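Local coordinates for immunity protein (Neisseria meningitidis, PDB 4Q7O) that probably protects its own bacterium in contact-dependent growth inhibition, as an immunity protein that neutralises a cognate CDI toxin, at residues B[37-42]-B[51-56]. Sequence-based numbering, arbitrary orientation.
Sequences KDTLLE and GHFGVI
F53 rests the far end of its ring against the methyl group of T39, where strand 52-55, an outermost strand of the chain's four-stranded antiparallel sheet, packs on helix 37-46 in this alpha+beta fold. CG of F53 lies anti to the backbone N (chi1 174°), which sends the phenyl group out from the strand toward the helix. T39 meets it with carbon: CG2 sits at the ring edge, in its plane, 3.8 Å from F53 CZ, and the two side chains cross at about a right angle. The same T39 rotamer (chi1 -67°) that puts CG2 anti to the backbone N, facing the ring, turns OG1 to the backbone N side, clear of the phenyl group.

Further along the helix, the backbone of E42 borders the same ring, its C being 4.3 Å from F53 CD1. The carboxylate of E42 takes no part; its OE2 forms a salt bridge with K45. The interface is small and lies at the surface, burying about 130 Å² in all, and it is purely van der Waals. F53 also touches I31 of helix 22-34, as does V55, and its ring thus meets both helices. On the helix side, the carbonyl oxygen of T39, unlike CG2, stands well off the ring plane, 4.0 Å from F53 CE1.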
loop_
_atom_site.group_PDB
_atom_site.type_symbol
_atom_site.label_atom_id
_atom_site.label_comp_id
_atom_site.label_asym_id
_atom_site.label_seq_id
_atom_site.Cartn_x
_atom_site.Cartn_y
_atom_site.Cartn_z
ATOM N N LYS B 37 12.722 1.741 -15.681
ATOM C CA LYS B 37 11.803 2.833 -15.964
ATOM C C LYS B 37 11.068 2.577 -17.275
ATOM O O LYS B 37 9.904 2.934 -17.411
ATOM C CB LYS B 37 12.525 4.188 -15.970
ATOM C CG LYS B 37 12.984 4.620 -14.582
ATOM C CD LYS B 37 13.607 5.997 -14.582
ATOM C CE LYS B 37 14.088 6.363 -13.188
ATOM N NZ LYS B 37 15.125 5.419 -12.673
ATOM N N ASP B 38 11.742 1.938 -18.229
ATOM C CA ASP B 38 11.090 1.586 -19.491
ATOM C C ASP B 38 9.925 0.621 -19.257
ATOM O O ASP B 38 8.867 0.750 -19.875
ATOM C CB ASP B 38 12.084 0.978 -20.484
ATOM C CG ASP B 38 13.005 2.012 -21.104
ATOM O OD1 ASP B 38 12.717 3.223 -20.988
ATOM O OD2 ASP B 38 14.012 1.603 -21.720
ATOM N N THR B 39 10.113 -0.338 -18.359
ATOM C CA THR B 39 9.021 -1.239 -17.981
ATOM C C THR B 39 7.860 -0.486 -17.328
ATOM O O THR B 39 6.692 -0.728 -17.647
ATOM C CB THR B 39 9.529 -2.346 -17.056
ATOM O OG1 THR B 39 10.422 -3.182 -17.802
ATOM C CG2 THR B 39 8.372 -3.184 -16.501
ATOM N N LEU B 40 8.173 0.433 -16.425
ATOM C CA LEU B 40 7.129 1.255 -15.816
ATOM C C LEU B 40 6.338 2.037 -16.868
ATOM O O LEU B 40 5.118 2.131 -16.781
ATOM C CB LEU B 40 7.725 2.202 -14.781
ATOM C CG LEU B 40 6.744 3.099 -14.023
ATOM C CD1 LEU B 40 5.719 2.278 -13.231
ATOM C CD2 LEU B 40 7.509 4.036 -13.105
ATOM N N LEU B 41 7.028 2.590 -17.864
ATOM C CA LEU B 41 6.346 3.276 -18.957
ATOM C C LEU B 41 5.372 2.349 -19.685
ATOM O O LEU B 41 4.262 2.760 -20.022
ATOM C CB LEU B 41 7.348 3.908 -19.931
ATOM C CG LEU B 41 8.030 5.175 -19.418
ATOM C CD1 LEU B 41 9.050 5.653 -20.427
ATOM C CD2 LEU B 41 7.009 6.254 -19.165
ATOM N N GLU B 42 5.768 1.092 -19.896
ATOM C CA GLU B 42 4.875 0.126 -20.544
ATOM C C GLU B 42 3.668 -0.182 -19.658
ATOM O O GLU B 42 2.544 -0.318 -20.150
ATOM C CB GLU B 42 5.625 -1.157 -20.926
ATOM C CG GLU B 42 6.716 -0.943 -21.973
ATOM C CD GLU B 42 6.201 -0.291 -23.241
ATOM O OE1 GLU B 42 5.203 -0.782 -23.808
ATOM O OE2 GLU B 42 6.795 0.721 -23.666
ATOM N N GLY B 51 -4.976 -3.570 -22.096
ATOM C CA GLY B 51 -5.792 -3.597 -20.899
ATOM C C GLY B 51 -5.204 -4.476 -19.805
ATOM O O GLY B 51 -5.838 -4.718 -18.781
ATOM N N HIS B 52 -3.982 -4.957 -20.002
ATOM C CA HIS B 52 -3.359 -5.786 -18.976
ATOM C C HIS B 52 -1.845 -5.644 -18.937
ATOM O O HIS B 52 -1.209 -5.300 -19.932
ATOM C CB HIS B 52 -3.760 -7.257 -19.142
ATOM C CG HIS B 52 -3.266 -7.878 -20.410
ATOM N ND1 HIS B 52 -2.052 -8.525 -20.498
ATOM C CD2 HIS B 52 -3.818 -7.941 -21.644
ATOM C CE1 HIS B 52 -1.878 -8.960 -21.732
ATOM N NE2 HIS B 52 -2.936 -8.624 -22.448
ATOM N N PHE B 53 -1.284 -5.899 -17.765
ATOM C CA PHE B 53 0.149 -5.825 -17.554
ATOM C C PHE B 53 0.472 -6.679 -16.352
ATOM O O PHE B 53 -0.266 -6.669 -15.374
ATOM C CB PHE B 53 0.568 -4.379 -17.277
ATOM C CG PHE B 53 2.021 -4.228 -16.901
ATOM C CD1 PHE B 53 2.990 -4.062 -17.880
ATOM C CD2 PHE B 53 2.414 -4.252 -15.567
ATOM C CE1 PHE B 53 4.319 -3.923 -17.534
ATOM C CE2 PHE B 53 3.744 -4.117 -15.214
ATOM C CZ PHE B 53 4.699 -3.954 -16.200
ATOM N N GLY B 54 1.585 -7.398 -16.409
ATOM C CA GLY B 54 1.954 -8.252 -15.301
ATOM C C GLY B 54 3.448 -8.460 -15.159
ATOM O O GLY B 54 4.157 -8.689 -16.140
ATOM N N VAL B 55 3.914 -8.346 -13.920
ATOM C CA VAL B 55 5.262 -8.717 -13.530
ATOM C C VAL B 55 5.150 -9.632 -12.324
ATOM O O VAL B 55 4.052 -9.867 -11.816
ATOM C CB VAL B 55 6.116 -7.483 -13.163
ATOM C CG1 VAL B 55 6.387 -6.650 -14.399
ATOM C CG2 VAL B 55 5.419 -6.648 -12.083
ATOM N N ILE B 56 6.278 -10.158 -11.862
ATOM C CA ILE B 56 6.243 -10.974 -10.660
ATOM C C ILE B 56 5.820 -10.081 -9.494
ATOM O O ILE B 56 6.456 -9.057 -9.217
ATOM C CB ILE B 56 7.588 -11.680 -10.377
ATOM C CG1 ILE B 56 7.937 -12.629 -11.527
ATOM C CG2 ILE B 56 7.509 -12.450 -9.068
ATOM C CD1 ILE B 56 9.290 -13.316 -11.386
#